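Local coordinates for protein putative carboxymuconolactone decarboxylase (Burkholderia xenovorans, PDB 2QEU) that probably has peroxiredoxin-type activity, as a member of the AhpD-like carboxymuconolactone decarboxylase family, at residues B[65-76]-B[88-97]. Sequence-based numbering, arbitrary orientation.
Sequences LKYKHLILVVLD and HTRAAMNAGL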
loop_
_atom_site.group_PDB
_atom_site.type_symbol
_atom_site.label_atom_id
_atom_site.label_comp_id
_atom_site.label_asym_id
_atom_site.label_seq_id
_atom_site.Cartn_x
_atom_site.Cartn_y
_atom_site.Cartn_z
ATOM N N LEU B 65 8.038 22.351 -15.012
ATOM C CA LEU B 65 8.450 20.968 -15.270
ATOM C C LEU B 65 9.304 20.393 -14.140
ATOM O O LEU B 65 9.173 19.219 -13.802
ATOM C CB LEU B 65 9.235 20.870 -16.575
ATOM C CG LEU B 65 9.573 19.501 -17.161
ATOM C CD1 LEU B 65 8.325 18.589 -17.255
ATOM C CD2 LEU B 65 10.256 19.675 -18.530
ATOM N N LYS B 66 10.195 21.213 -13.598
ATOM C CA LYS B 66 11.006 20.760 -12.471
ATOM C C LYS B 66 10.170 20.263 -11.283
ATOM O O LYS B 66 10.520 19.261 -10.607
ATOM C CB LYS B 66 11.967 21.840 -12.023
ATOM C CG LYS B 66 11.342 23.147 -11.572
ATOM C CD LYS B 66 12.508 24.158 -11.311
ATOM C CE LYS B 66 11.988 25.532 -10.962
ATOM N NZ LYS B 66 13.042 26.564 -10.869
ATOM N N TYR B 67 9.056 20.950 -11.027
ATOM C CA TYR B 67 8.152 20.554 -9.931
ATOM C C TYR B 67 7.259 19.353 -10.275
ATOM O O TYR B 67 6.942 18.535 -9.399
ATOM C CB TYR B 67 7.345 21.758 -9.431
ATOM C CG TYR B 67 8.251 22.832 -8.866
ATOM C CD1 TYR B 67 9.302 22.523 -7.995
ATOM C CD2 TYR B 67 8.100 24.155 -9.238
ATOM C CE1 TYR B 67 10.182 23.514 -7.524
ATOM C CE2 TYR B 67 8.940 25.143 -8.767
ATOM C CZ TYR B 67 9.977 24.844 -7.916
ATOM O OH TYR B 67 10.808 25.862 -7.489
ATOM N N LYS B 68 6.896 19.228 -11.565
ATOM C CA LYS B 68 6.230 18.039 -12.045
ATOM C C LYS B 68 7.082 16.804 -11.756
ATOM O O LYS B 68 6.618 15.822 -11.192
ATOM C CB LYS B 68 5.937 18.116 -13.529
ATOM C CG LYS B 68 4.910 19.179 -13.902
ATOM C CD LYS B 68 4.382 18.982 -15.350
ATOM C CE LYS B 68 3.262 19.945 -15.613
ATOM N NZ LYS B 68 2.791 19.848 -16.997
ATOM N N HIS B 69 8.347 16.871 -12.157
ATOM C CA HIS B 69 9.246 15.752 -11.862
ATOM C C HIS B 69 9.576 15.567 -10.391
ATOM O O HIS B 69 9.719 14.422 -9.957
ATOM C CB HIS B 69 10.495 15.837 -12.702
ATOM C CG HIS B 69 10.285 15.435 -14.119
ATOM N ND1 HIS B 69 10.140 14.124 -14.515
ATOM C CD2 HIS B 69 10.179 16.186 -15.236
ATOM C CE1 HIS B 69 9.965 14.084 -15.827
ATOM N NE2 HIS B 69 9.996 15.324 -16.296
ATOM N N LEU B 70 9.625 16.641 -9.609
ATOM C CA LEU B 70 9.751 16.486 -8.166
ATOM C C LEU B 70 8.563 15.694 -7.587
ATOM O O LEU B 70 8.767 14.825 -6.755
ATOM C CB LEU B 70 9.889 17.836 -7.480
ATOM C CG LEU B 70 10.030 17.770 -5.954
ATOM C CD1 LEU B 70 11.212 16.948 -5.527
ATOM C CD2 LEU B 70 10.106 19.211 -5.437
ATOM N N ILE B 71 7.334 15.994 -8.021
ATOM C CA ILE B 71 6.175 15.202 -7.564
ATOM C C ILE B 71 6.385 13.707 -7.899
ATOM O O ILE B 71 6.187 12.855 -7.049
ATOM C CB ILE B 71 4.834 15.756 -8.129
ATOM C CG1 ILE B 71 4.534 17.135 -7.475
ATOM C CG2 ILE B 71 3.667 14.761 -7.957
ATOM C CD1 ILE B 71 3.505 18.041 -8.236
ATOM N N LEU B 72 6.867 13.437 -9.114
ATOM C CA LEU B 72 7.133 12.051 -9.538
ATOM C C LEU B 72 8.236 11.408 -8.726
ATOM O O LEU B 72 8.157 10.221 -8.384
ATOM C CB LEU B 72 7.314 11.979 -11.039
ATOM C CG LEU B 72 6.020 12.218 -11.791
ATOM C CD1 LEU B 72 6.361 12.575 -13.273
ATOM C CD2 LEU B 72 5.079 11.072 -11.674
ATOM N N VAL B 73 9.243 12.196 -8.345
ATOM C CA VAL B 73 10.298 11.702 -7.470
ATOM C C VAL B 73 9.689 11.220 -6.147
ATOM O O VAL B 73 9.916 10.115 -5.705
ATOM C CB VAL B 73 11.388 12.763 -7.185
ATOM C CG1 VAL B 73 12.209 12.360 -5.928
ATOM C CG2 VAL B 73 12.282 13.033 -8.412
ATOM N N VAL B 74 8.871 12.081 -5.536
ATOM C CA VAL B 74 8.288 11.745 -4.228
ATOM C C VAL B 74 7.380 10.510 -4.347
ATOM O O VAL B 74 7.403 9.605 -3.511
ATOM C CB VAL B 74 7.579 12.953 -3.650
ATOM C CG1 VAL B 74 6.905 12.463 -2.297
ATOM C CG2 VAL B 74 8.563 14.068 -3.378
ATOM N N LEU B 75 6.568 10.455 -5.396
ATOM C CA LEU B 75 5.731 9.261 -5.666
ATOM C C LEU B 75 6.554 7.985 -5.880
ATOM O O LEU B 75 6.209 6.939 -5.288
ATOM C CB LEU B 75 4.815 9.504 -6.866
ATOM C CG LEU B 75 3.657 10.507 -6.656
ATOM C CD1 LEU B 75 3.032 10.848 -8.024
ATOM C CD2 LEU B 75 2.591 10.010 -5.670
ATOM N N ASP B 76 7.651 8.073 -6.631
ATOM C CA ASP B 76 8.542 6.934 -6.777
ATOM C C ASP B 76 9.205 6.556 -5.438
ATOM O O ASP B 76 9.498 5.369 -5.220
ATOM C CB ASP B 76 9.580 7.152 -7.858
ATOM C CG ASP B 76 9.015 6.994 -9.252
ATOM O OD1 ASP B 76 7.875 6.511 -9.375
ATOM O OD2 ASP B 76 9.732 7.298 -10.232
ATOM N N HIS B 88 13.541 10.442 -12.672
ATOM C CA HIS B 88 12.818 11.687 -12.420
ATOM C C HIS B 88 13.663 12.753 -11.693
ATOM O O HIS B 88 13.465 13.977 -11.894
ATOM C CB HIS B 88 11.478 11.408 -11.729
ATOM C CG HIS B 88 10.472 10.775 -12.633
ATOM N ND1 HIS B 88 9.857 11.468 -13.648
ATOM C CD2 HIS B 88 9.994 9.507 -12.696
ATOM C CE1 HIS B 88 9.055 10.654 -14.308
ATOM N NE2 HIS B 88 9.129 9.457 -13.763
ATOM N N THR B 89 14.602 12.329 -10.847
ATOM C CA THR B 89 15.539 13.277 -10.229
ATOM C C THR B 89 16.390 13.948 -11.325
ATOM O O THR B 89 16.532 15.170 -11.366
ATOM C CB THR B 89 16.438 12.631 -9.168
ATOM O OG1 THR B 89 15.604 12.174 -8.114
ATOM C CG2 THR B 89 17.485 13.643 -8.599
ATOM N N ARG B 90 16.977 13.116 -12.180
ATOM C CA ARG B 90 17.728 13.586 -13.341
ATOM C C ARG B 90 16.889 14.577 -14.171
ATOM O O ARG B 90 17.329 15.687 -14.456
ATOM C CB ARG B 90 18.197 12.388 -14.191
ATOM C CG ARG B 90 19.175 12.738 -15.298
ATOM C CD ARG B 90 19.501 11.518 -16.181
ATOM N NE ARG B 90 20.121 10.411 -15.446
ATOM C CZ ARG B 90 19.553 9.228 -15.198
ATOM N NH1 ARG B 90 18.341 8.934 -15.643
ATOM N NH2 ARG B 90 20.221 8.288 -14.524
ATOM N N ALA B 91 15.668 14.177 -14.524
ATOM C CA ALA B 91 14.751 15.021 -15.297
ATOM C C ALA B 91 14.478 16.360 -14.570
ATOM O O ALA B 91 14.585 17.440 -15.165
ATOM C CB ALA B 91 13.437 14.253 -15.578
ATOM N N ALA B 92 14.152 16.283 -13.275
ATOM C CA ALA B 92 13.835 17.486 -12.515
ATOM C C ALA B 92 15.017 18.459 -12.548
ATOM O O ALA B 92 14.838 19.680 -12.669
ATOM C CB ALA B 92 13.413 17.145 -11.028
HETATM N N MSE B 93 16.223 17.916 -12.356
HETATM C CA MSE B 93 17.427 18.736 -12.219
HETATM C C MSE B 93 17.844 19.285 -13.576
HETATM O O MSE B 93 18.283 20.435 -13.688
HETATM C CB MSE B 93 18.548 17.940 -11.564
HETATM C CG MSE B 93 18.294 17.749 -10.078
HETATM SE SE MSE B 93 19.596 16.697 -9.161
HETATM C CE MSE B 93 21.194 17.881 -9.409
ATOM N N ASN B 94 17.642 18.479 -14.615
ATOM C CA ASN B 94 17.791 18.984 -15.976
ATOM C C ASN B 94 16.874 20.168 -16.240
ATOM O O ASN B 94 17.256 21.078 -17.017
ATOM C CB ASN B 94 17.594 17.866 -17.021
ATOM C CG ASN B 94 18.830 17.002 -17.212
ATOM O OD1 ASN B 94 19.958 17.467 -17.019
ATOM N ND2 ASN B 94 18.633 15.762 -17.643
ATOM N N ALA B 95 15.684 20.171 -15.647
ATOM C CA ALA B 95 14.720 21.252 -15.796
ATOM C C ALA B 95 14.903 22.382 -14.760
ATOM O O ALA B 95 14.097 23.321 -14.681
ATOM C CB ALA B 95 13.262 20.676 -15.782
ATOM N N GLY B 96 15.943 22.300 -13.940
ATOM C CA GLY B 96 16.311 23.399 -13.056
ATOM C C GLY B 96 16.120 23.187 -11.575
ATOM O O GLY B 96 16.387 24.074 -10.789
ATOM N N LEU B 97 15.649 22.009 -11.161
ATOM C CA LEU B 97 15.453 21.812 -9.733
ATOM C C LEU B 97 16.795 21.774 -9.018
ATOM O O LEU B 97 17.718 21.151 -9.503
ATOM C CB LEU B 97 14.744 20.493 -9.481
ATOM C CG LEU B 97 14.171 20.323 -8.049
ATOM C CD1 LEU B 97 12.841 21.036 -7.902
ATOM C CD2 LEU B 97 14.107 18.822 -7.652
HETATM O O HOH W 1 11.171 23.597 -14.938
HETATM O O HOH W 2 14.917 25.572 -8.841
#
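The imidazole of H88 packs its face on L72, whose CB lies 3.7 Å from the ring centroid in a CH-pi contact. H88 is a knob in a hole formed by H69, L72, V73 and D76. The motif is an antiparallel helical hairpin of the all-helical AhpD-like fold. Helices 65-79 and 82-94 pack closely here, their segment axes 7.8 Å apart at 162°.

One hydrogen bond joins the two histidines, H69 ND1 to H88 ND1 at 2.8 Å; either nitrogen could donate. The rings meet rim to rim, with planes at 33°. A91 CB sits over the face of the H69 ring, 3.4 Å from its centroid. D24 binds H69 NE2, so both ring nitrogens are engaged and the rotation of the ring is fixed. H88 NE2 bonds to a citrate, probably from the crystallisation liquor, which may mark a pocket. D76 OD2 lies 3.3 Å from H88 CD2, near the ring plane.

Small A92 allows the close approach, its CB resting against H69 CB and the carbonyl of K66. Past the helix end, G96 has positive phi in a Schellman motif, and L97 turns back onto Y67 and L70. The hydroxyl of Y67 bonds to E101, and its ring meets Y67 of the second subunit.

K66 CG lies between the backbone N and the carbonyl carbon (chi1 59°), and the extended chain runs past G96. One water links K66 N to A95 O. Another accepts from K66 NZ and donates to G96 O, both at 2.9 Å.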